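Side-chain contacts in adenosine kinase, putative (Trypanosoma brucei, PDB 3OTX), which probably phosphorylates adenosine and related nucleosides to their monophosphates at the expense of ATP, a step of purine salvage: residues Ala104-His107 with Val111-Val114; Val73-Trp76 with Tyr81-Lys84; Pro16-Ser21 with Asp95-Val100. The protein carries 1 engineered substitution. All blocks are in the same frame, centred on the assembly; numbering follows the deposited sequence.

Contact 1. Residues Ala104-His107 with Val111-Val114; sequences AAEH and VMAV
Glu106 OE2 is gripped by two groups: a water molecule, whose O lies 2.7 Å away and donates to it, and Lys102, which forms a salt bridge with it from one turn earlier on the same helix. The same water O accepts from Met112 N at 2.9 Å, so the carboxylate reaches the backbone of residues 111-114 at second hand, with the water as relay. Inward of this polar edge, the extended stem of Glu106 passes slantwise over the root of the methionine, its CG 3.7 Å from Met112 CG. The thioether then runs past Ala105. Bends at chi2 (-68°) and chi3 (-85°) keep CG, SD and CE all close to Ala105 CB, which meets Met112 SD at 3.4 Å and Met112 CE at 3.8 Å. Leu68 of helix 66-76 touches both Ala105 and Met112, and Tyr88 of strand 86-89 also packs on the methionine. Beyond Met112 the chain makes an inverse gamma turn centred on Ala113. The contact thus joins the helix and the second strand of the beta-alpha-beta unit 91-92, 96-108, 111-116. Its chemistry implies a division of labour: sulfur and methyl groups seal the buried side, while at the exposed edge Lys102 and the water probably help to keep the carboxylate ionised.

Contact 2. Residues Val73-Trp76 with Tyr81-Lys84; sequences VAQW and YKGK
The carboxamide of Gln75 and the peptide plane joining Tyr81 to Lys82 are the flat groups that meet, and they do so partly face on. NE2 of Gln75 stands above that peptide plane, 3.4 Å from Tyr81 C, with the two planes tilted by about 39°. The carbonyl is therefore approached from above its plane, and Gln75 NE2 to Tyr81 O measures 3.3 Å. Beside this, Gln75 NE2 comes to 3.5 Å from Lys82 CA, and the lysine chain departs extended, adding only a loose touch through its CG. The glutamine reaches the loop because CG lies opposite its own backbone nitrogen (chi1 -170°) and the chain then bends at CG. The other end of the amide, OE1, accepts a weak hydrogen bond from Val86 N at the start of strand 86-89, which probably helps to fix the rotation of the group, while Phe85 packs against the side chain. Tyr81 O receives Lys84 N at 2.9 Å, closing the turn. The Tyr81 ring leads away from the helix to Ala6 and Pro7 near the N-terminus, and Trp76, whose CB points away from the turn, makes a cation-pi contact with Arg334 through its indole. Gly83 supplies the positive phi (81°) of the third turn position, and its backbone is hydrogen-bonded to Gly109. Residues 81-84 are thus a type II beta turn in the link from helix 66-76 to strand 86-89, a helix-to-strand connection within the alpha/beta domain of a ribokinase-like fold.

Contact 3. Residues Pro16-Ser21 with Asp95-Val100; sequences PLLDVS and DRYGKV. With AP5 (bis(adenosine)-5'-pentaphosphate), chain C.
Leu18 and Tyr97 make the tight part of this contact. Leu18 CD2 sits over the middle of the Tyr97 ring, 3.4 Å from its centroid and 9° off the normal, a CH-pi contact, while Leu18 CB touches Tyr97 CD2 at 3.6 Å. With CB pointing toward the helix, CG opposite the backbone nitrogen (chi1 -168°) brings the leucine branch over the ring. Around this centre the fit is looser: Leu18 CD1 approaches Val100 CG1 at 4.3 Å, and Val20 CG2 is as far from Tyr97 OH. Outside, the exposed Arg96 turns one guanidinium face, toward its rim, to Val100 CG2. Asp95 caps the helix, its OD1 accepting from Gly98 N at 2.9 Å and hydrogen-bonded also to Ser122 OG. On the strand side turned from the helix, Asp19 of the adenosine site binds both hydroxyls of one AP5 ribose, O2J donating to Asp19 OD1 and O3J to Asp19 OD2, each at 2.6 Å; Leu17 CD1 packs on a face of that ribose's adenine. Strand 17-23 runs between 122-130 and 60-63, whose Tyr61 touches Leu18, Val20 and Tyr97; the axis of residues 96-100 passes 8.5 Å from that of 17-21, at 105°.

Overall arrangement
Helix 96-108 serves two of the three contacts: its first turn meets strand 17-23 of the five-stranded sheet in contact 3, and its last turns pack on strand 111-116 of the ten-stranded sheet in contact 1, so it touches both sheets. Contact 1 is the most buried, relying on sulfur and methyl groups with a water bridge at its exposed edge. Contact 3, partly buried, substitutes an aromatic face and alone reaches the bound AP5. Contact 2, also partly buried, is made largely by one amide over a peptide. It adjoins contact 1, where Val111 CG2 packs on Gly83 O, but its centre is about 21 Å from that of contact 3.

Contact 1. Residues Ala104-His107 with Val111-Val114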
loop_
_atom_site.group_PDB
_atom_site.type_symbol
_atom_site.label_atom_id
_atom_site.label_comp_id
_atom_site.label_asym_id
_atom_site.label_seq_id
_atom_site.Cartn_x
_atom_site.Cartn_y
_atom_site.Cartn_z
ATOM N N ALA A 104 4.789 5.600 -16.373
ATOM C CA ALA A 104 5.832 5.522 -15.343
ATOM C C ALA A 104 6.031 4.057 -14.909
ATOM O O ALA A 104 7.192 3.618 -14.851
ATOM C CB ALA A 104 5.438 6.378 -14.111
ATOM N N ALA A 105 4.926 3.332 -14.631
ATOM C CA ALA A 105 4.980 1.954 -14.150
ATOM C C ALA A 105 5.548 1.045 -15.269
ATOM O O ALA A 105 6.477 0.264 -15.014
ATOM C CB ALA A 105 3.612 1.505 -13.686
ATOM N N GLU A 106 5.034 1.175 -16.489
ATOM C CA GLU A 106 5.520 0.307 -17.578
ATOM C C GLU A 106 6.979 0.563 -17.926
ATOM O O GLU A 106 7.742 -0.377 -18.223
ATOM C CB GLU A 106 4.657 0.448 -18.847
ATOM C CG GLU A 106 3.292 -0.226 -18.682
ATOM C CD GLU A 106 2.440 -0.118 -19.935
ATOM O OE1 GLU A 106 2.695 0.738 -20.812
ATOM O OE2 GLU A 106 1.507 -0.932 -20.057
ATOM N N HIS A 107 7.385 1.835 -17.948
ATOM C CA HIS A 107 8.767 2.171 -18.155
ATOM C C HIS A 107 9.670 1.461 -17.128
ATOM O O HIS A 107 10.787 1.049 -17.507
ATOM C CB HIS A 107 8.940 3.712 -18.109
ATOM C CG HIS A 107 10.358 4.150 -18.235
ATOM N ND1 HIS A 107 11.034 4.717 -17.177
ATOM C CD2 HIS A 107 11.243 4.051 -19.251
ATOM C CE1 HIS A 107 12.269 4.981 -17.553
ATOM N NE2 HIS A 107 12.427 4.593 -18.810
ATOM N N VAL A 111 4.072 -4.789 -15.283
ATOM C CA VAL A 111 3.011 -5.096 -16.234
ATOM C C VAL A 111 1.738 -4.453 -15.695
ATOM O O VAL A 111 1.306 -4.723 -14.577
ATOM C CB VAL A 111 2.829 -6.615 -16.405
ATOM C CG1 VAL A 111 1.670 -6.881 -17.390
ATOM C CG2 VAL A 111 4.137 -7.226 -16.886
ATOM N N MET A 112 1.167 -3.548 -16.481
ATOM C CA MET A 112 0.015 -2.767 -16.036
ATOM C C MET A 112 -1.273 -3.318 -16.638
ATOM O O MET A 112 -1.680 -2.941 -17.726
ATOM C CB MET A 112 0.207 -1.280 -16.410
ATOM C CG MET A 112 1.263 -0.602 -15.563
ATOM S SD MET A 112 0.773 -0.415 -13.838
ATOM C CE MET A 112 -0.172 1.134 -13.853
ATOM N N ALA A 113 -1.852 -4.302 -15.938
ATOM C CA ALA A 113 -3.071 -4.945 -16.397
ATOM C C ALA A 113 -4.276 -4.119 -15.946
ATOM O O ALA A 113 -5.150 -4.585 -15.200
ATOM C CB ALA A 113 -3.134 -6.383 -15.875
ATOM N N VAL A 114 -4.302 -2.856 -16.394
ATOM C CA VAL A 114 -5.319 -1.881 -15.932
ATOM C C VAL A 114 -6.530 -1.837 -16.833
ATOM O O VAL A 114 -6.444 -2.147 -18.044
ATOM C CB VAL A 114 -4.698 -0.440 -15.787
ATOM C CG1 VAL A 114 -3.650 -0.446 -14.648
ATOM C CG2 VAL A 114 -4.088 0.032 -17.121
HETATM O O HOH W 1 1.828 -3.448 -19.266
#

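Contact 2. Residues Val73-Trp76 with Tyr81-Lys84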
loop_
_atom_site.group_PDB
_atom_site.type_symbol
_atom_site.label_atom_id
_atom_site.label_comp_id
_atom_site.label_asym_id
_atom_site.label_seq_id
_atom_site.Cartn_x
_atom_site.Cartn_y
_atom_site.Cartn_z
ATOM N N VAL A 73 8.502 0.141 -5.974
ATOM C CA VAL A 73 9.644 -0.103 -5.084
ATOM C C VAL A 73 10.095 -1.561 -5.199
ATOM O O VAL A 73 11.305 -1.807 -5.348
ATOM C CB VAL A 73 9.300 0.243 -3.646
ATOM C CG1 VAL A 73 10.443 -0.217 -2.699
ATOM C CG2 VAL A 73 9.080 1.775 -3.528
ATOM N N ALA A 74 9.140 -2.492 -5.234
ATOM C CA ALA A 74 9.502 -3.934 -5.419
ATOM C C ALA A 74 10.238 -4.168 -6.731
ATOM O O ALA A 74 11.292 -4.812 -6.758
ATOM C CB ALA A 74 8.248 -4.823 -5.309
ATOM N N GLN A 75 9.735 -3.558 -7.807
ATOM C CA GLN A 75 10.382 -3.758 -9.113
ATOM C C GLN A 75 11.789 -3.144 -9.128
ATOM O O GLN A 75 12.718 -3.682 -9.727
ATOM C CB GLN A 75 9.475 -3.166 -10.215
ATOM C CG GLN A 75 9.894 -3.504 -11.672
ATOM C CD GLN A 75 9.751 -4.980 -11.995
ATOM O OE1 GLN A 75 8.651 -5.579 -11.888
ATOM N NE2 GLN A 75 10.892 -5.612 -12.264
ATOM N N TRP A 76 11.950 -1.993 -8.472
ATOM C CA TRP A 76 13.245 -1.303 -8.396
ATOM C C TRP A 76 14.297 -2.205 -7.752
ATOM O O TRP A 76 15.485 -2.128 -8.062
ATOM C CB TRP A 76 13.117 -0.002 -7.567
ATOM C CG TRP A 76 14.388 0.765 -7.331
ATOM C CD1 TRP A 76 15.098 1.463 -8.244
ATOM C CD2 TRP A 76 15.042 0.963 -6.072
ATOM N NE1 TRP A 76 16.197 2.058 -7.655
ATOM C CE2 TRP A 76 16.174 1.764 -6.312
ATOM C CE3 TRP A 76 14.774 0.532 -4.766
ATOM C CZ2 TRP A 76 17.060 2.133 -5.293
ATOM C CZ3 TRP A 76 15.655 0.900 -3.750
ATOM C CH2 TRP A 76 16.768 1.701 -4.017
ATOM N N TYR A 81 14.488 -8.246 -13.715
ATOM C CA TYR A 81 13.236 -8.933 -13.999
ATOM C C TYR A 81 12.131 -7.993 -14.426
ATOM O O TYR A 81 10.968 -8.242 -14.181
ATOM C CB TYR A 81 12.805 -9.761 -12.778
ATOM C CG TYR A 81 13.843 -10.784 -12.479
ATOM C CD1 TYR A 81 13.920 -11.952 -13.230
ATOM C CD2 TYR A 81 14.823 -10.545 -11.498
ATOM C CE1 TYR A 81 14.932 -12.876 -12.993
ATOM C CE2 TYR A 81 15.834 -11.466 -11.254
ATOM C CZ TYR A 81 15.870 -12.613 -11.999
ATOM O OH TYR A 81 16.870 -13.512 -11.736
ATOM N N LYS A 82 12.515 -6.915 -15.110
ATOM C CA LYS A 82 11.516 -6.012 -15.685
ATOM C C LYS A 82 10.651 -6.801 -16.644
ATOM O O LYS A 82 11.156 -7.616 -17.426
ATOM C CB LYS A 82 12.175 -4.832 -16.396
ATOM C CG LYS A 82 12.868 -3.887 -15.444
ATOM C CD LYS A 82 13.399 -2.644 -16.157
ATOM C CE LYS A 82 14.254 -1.852 -15.190
ATOM N NZ LYS A 82 14.968 -0.732 -15.862
ATOM N N GLY A 83 9.349 -6.605 -16.537
ATOM C CA GLY A 83 8.377 -7.314 -17.373
ATOM C C GLY A 83 8.066 -8.712 -16.879
ATOM O O GLY A 83 7.168 -9.366 -17.429
ATOM N N LYS A 84 8.811 -9.181 -15.861
ATOM C CA LYS A 84 8.790 -10.571 -15.443
ATOM C C LYS A 84 8.582 -10.745 -13.964
ATOM O O LYS A 84 8.901 -11.815 -13.429
ATOM C CB LYS A 84 10.112 -11.280 -15.794
ATOM C CG LYS A 84 10.535 -11.253 -17.257
ATOM C CD LYS A 84 11.866 -11.999 -17.383
ATOM C CE LYS A 84 12.529 -11.748 -18.721
ATOM N NZ LYS A 84 13.977 -12.084 -18.654
#

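Contact 3. Residues Pro16-Ser21 with Asp95-Val100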
loop_
_atom_site.group_PDB
_atom_site.type_symbol
_atom_site.label_atom_id
_atom_site.label_comp_id
_atom_site.label_asym_id
_atom_site.label_seq_id
_atom_site.Cartn_x
_atom_site.Cartn_y
_atom_site.Cartn_z
ATOM N N PRO A 16 -4.964 3.385 -8.712
ATOM C CA PRO A 16 -3.839 4.150 -9.239
ATOM C C PRO A 16 -4.217 5.639 -9.199
ATOM O O PRO A 16 -5.250 6.033 -9.747
ATOM C CB PRO A 16 -3.674 3.619 -10.678
ATOM C CG PRO A 16 -4.988 2.981 -11.022
ATOM C CD PRO A 16 -5.622 2.537 -9.738
ATOM N N LEU A 17 -3.444 6.430 -8.460
ATOM C CA LEU A 17 -3.791 7.839 -8.269
ATOM C C LEU A 17 -2.604 8.701 -8.620
ATOM O O LEU A 17 -1.471 8.309 -8.337
ATOM C CB LEU A 17 -4.139 8.109 -6.794
ATOM C CG LEU A 17 -5.144 7.196 -6.111
ATOM C CD1 LEU A 17 -5.229 7.571 -4.615
ATOM C CD2 LEU A 17 -6.517 7.348 -6.792
ATOM N N LEU A 18 -2.846 9.854 -9.232
ATOM C CA LEU A 18 -1.802 10.849 -9.377
ATOM C C LEU A 18 -1.726 11.708 -8.113
ATOM O O LEU A 18 -2.737 12.311 -7.692
ATOM C CB LEU A 18 -2.106 11.739 -10.591
ATOM C CG LEU A 18 -0.856 12.585 -10.920
ATOM C CD1 LEU A 18 0.086 11.854 -11.934
ATOM C CD2 LEU A 18 -1.134 14.020 -11.295
ATOM N N ASP A 19 -0.536 11.806 -7.525
ATOM C CA ASP A 19 -0.398 12.626 -6.318
ATOM C C ASP A 19 -0.146 14.078 -6.654
ATOM O O ASP A 19 0.739 14.406 -7.455
ATOM C CB ASP A 19 0.760 12.130 -5.469
ATOM C CG ASP A 19 0.452 10.829 -4.753
ATOM O OD1 ASP A 19 -0.733 10.418 -4.695
ATOM O OD2 ASP A 19 1.410 10.256 -4.208
ATOM N N VAL A 20 -0.931 14.960 -6.035
ATOM C CA VAL A 20 -0.851 16.400 -6.247
ATOM C C VAL A 20 -0.384 16.939 -4.896
ATOM O O VAL A 20 -1.158 16.994 -3.946
ATOM C CB VAL A 20 -2.216 16.967 -6.730
ATOM C CG1 VAL A 20 -2.150 18.486 -7.021
ATOM C CG2 VAL A 20 -2.666 16.253 -8.002
ATOM N N SER A 21 0.900 17.293 -4.827
ATOM C CA SER A 21 1.601 17.527 -3.580
ATOM C C SER A 21 1.961 18.995 -3.468
ATOM O O SER A 21 2.429 19.606 -4.440
ATOM C CB SER A 21 2.896 16.700 -3.578
ATOM O OG SER A 21 3.522 16.686 -2.313
ATOM N N ASP A 95 -6.830 9.404 -19.922
ATOM C CA ASP A 95 -6.583 10.817 -19.822
ATOM C C ASP A 95 -5.126 11.093 -19.470
ATOM O O ASP A 95 -4.300 10.162 -19.408
ATOM C CB ASP A 95 -7.566 11.462 -18.848
ATOM C CG ASP A 95 -7.497 10.883 -17.437
ATOM O OD1 ASP A 95 -6.572 10.098 -17.114
ATOM O OD2 ASP A 95 -8.397 11.219 -16.645
ATOM N N ARG A 96 -4.779 12.374 -19.314
ATOM C CA ARG A 96 -3.382 12.726 -19.083
ATOM C C ARG A 96 -2.833 12.019 -17.851
ATOM O O ARG A 96 -1.762 11.390 -17.922
ATOM C CB ARG A 96 -3.225 14.248 -19.006
ATOM C CG ARG A 96 -1.834 14.720 -18.607
ATOM C CD ARG A 96 -0.769 14.437 -19.641
ATOM N NE ARG A 96 0.569 14.659 -19.096
ATOM C CZ ARG A 96 1.693 14.450 -19.771
ATOM N NH1 ARG A 96 1.642 14.033 -21.022
ATOM N NH2 ARG A 96 2.870 14.664 -19.192
ATOM N N TYR A 97 -3.572 12.057 -16.734
ATOM C CA TYR A 97 -3.099 11.391 -15.504
ATOM C C TYR A 97 -2.959 9.881 -15.688
ATOM O O TYR A 97 -1.947 9.301 -15.274
ATOM C CB TYR A 97 -4.056 11.638 -14.319
ATOM C CG TYR A 97 -4.006 13.006 -13.708
ATOM C CD1 TYR A 97 -3.284 14.033 -14.305
ATOM C CD2 TYR A 97 -4.749 13.294 -12.569
ATOM C CE1 TYR A 97 -3.292 15.349 -13.756
ATOM C CE2 TYR A 97 -4.750 14.575 -12.007
ATOM C CZ TYR A 97 -4.026 15.581 -12.601
ATOM O OH TYR A 97 -4.027 16.821 -12.032
ATOM N N GLY A 98 -3.956 9.256 -16.324
ATOM C CA GLY A 98 -3.940 7.806 -16.561
ATOM C C GLY A 98 -2.753 7.400 -17.425
ATOM O O GLY A 98 -2.073 6.417 -17.104
ATOM N N LYS A 99 -2.511 8.169 -18.489
ATOM C CA LYS A 99 -1.400 7.840 -19.389
ATOM C C LYS A 99 -0.075 7.924 -18.638
ATOM O O LYS A 99 0.808 7.082 -18.830
ATOM C CB LYS A 99 -1.367 8.746 -20.592
ATOM C CG LYS A 99 -2.520 8.519 -21.575
ATOM C CD LYS A 99 -2.522 9.681 -22.629
ATOM C CE LYS A 99 -3.771 9.637 -23.520
ATOM N NZ LYS A 99 -3.816 8.412 -24.374
ATOM N N VAL A 100 0.076 8.954 -17.810
ATOM C CA VAL A 100 1.305 9.117 -17.003
ATOM C C VAL A 100 1.492 8.014 -15.968
ATOM O O VAL A 100 2.609 7.503 -15.822
ATOM C CB VAL A 100 1.372 10.524 -16.332
ATOM C CG1 VAL A 100 2.450 10.550 -15.249
ATOM C CG2 VAL A 100 1.615 11.596 -17.403
HETATM P PA AP5 C . 6.536 3.946 9.391
HETATM O O1A AP5 C . 6.572 5.397 9.861
HETATM O O2A AP5 C . 6.138 2.957 10.468
HETATM O O3A AP5 C . 5.532 3.700 8.157
HETATM P PB AP5 C . 4.091 4.390 7.927
HETATM O O1B AP5 C . 3.521 4.969 9.185
HETATM O O2B AP5 C . 3.263 3.397 7.187
HETATM O O3B AP5 C . 4.547 5.567 6.957
HETATM P PG AP5 C . 3.883 6.951 6.532
HETATM O O1G AP5 C . 5.002 7.854 6.113
HETATM O O2G AP5 C . 3.099 7.642 7.626
HETATM O O3G AP5 C . 3.084 6.488 5.285
HETATM P PD AP5 C . 2.128 7.322 4.282
HETATM O O1D AP5 C . 2.002 8.794 4.631
HETATM O O2D AP5 C . 0.876 6.499 4.166
HETATM O O3D AP5 C . 3.003 7.270 2.932
HETATM P PE AP5 C . 2.984 6.087 1.834
HETATM O O1E AP5 C . 2.900 4.757 2.528
HETATM O O2E AP5 C . 4.132 6.305 0.851
HETATM O O5F AP5 C . 7.958 3.624 8.724
HETATM C C5F AP5 C . 8.178 2.395 8.031
HETATM C C4F AP5 C . 9.659 2.104 8.014
HETATM O O4F AP5 C . 10.372 3.221 7.467
HETATM C C3F AP5 C . 10.291 1.932 9.393
HETATM O O3F AP5 C . 10.173 0.593 9.808
HETATM C C2F AP5 C . 11.701 2.406 9.189
HETATM O O2F AP5 C . 12.469 1.383 8.607
HETATM C C1F AP5 C . 11.534 3.512 8.141
HETATM N N9A AP5 C . 11.377 4.872 8.731
HETATM C C8A AP5 C . 10.210 5.641 8.763
HETATM N N7A AP5 C . 10.511 6.822 9.369
HETATM C C5A AP5 C . 11.824 6.822 9.698
HETATM C C6A AP5 C . 12.660 7.751 10.278
HETATM N N6A AP5 C . 12.249 8.990 10.560
HETATM N N1A AP5 C . 13.983 7.430 10.460
HETATM C C2A AP5 C . 14.506 6.212 10.055
HETATM N N3A AP5 C . 13.662 5.296 9.465
HETATM C C4A AP5 C . 12.364 5.599 9.269
HETATM O O5J AP5 C . 1.571 6.310 1.065
HETATM C C5J AP5 C . 1.337 7.517 0.361
HETATM C C4J AP5 C . 0.453 7.119 -0.809
HETATM O O4J AP5 C . -0.874 6.803 -0.357
HETATM C C3J AP5 C . 0.216 8.249 -1.815
HETATM O O3J AP5 C . 1.013 7.976 -2.968
HETATM C C2J AP5 C . -1.295 8.214 -2.096
HETATM O O2J AP5 C . -1.620 8.255 -3.481
HETATM C C1J AP5 C . -1.696 6.891 -1.492
HETATM N N9B AP5 C . -3.118 6.818 -1.123
HETATM C C8B AP5 C . -3.752 7.662 -0.253
HETATM N N7B AP5 C . -5.058 7.288 -0.221
HETATM C C5B AP5 C . -5.238 6.219 -1.059
HETATM C C6B AP5 C . -6.356 5.445 -1.392
HETATM N N6B AP5 C . -7.600 5.701 -0.955
HETATM N N1B AP5 C . -6.148 4.457 -2.315
HETATM C C2B AP5 C . -4.918 4.122 -2.833
HETATM N N3B AP5 C . -3.826 4.913 -2.539
HETATM C C4B AP5 C . -4.000 5.920 -1.631
#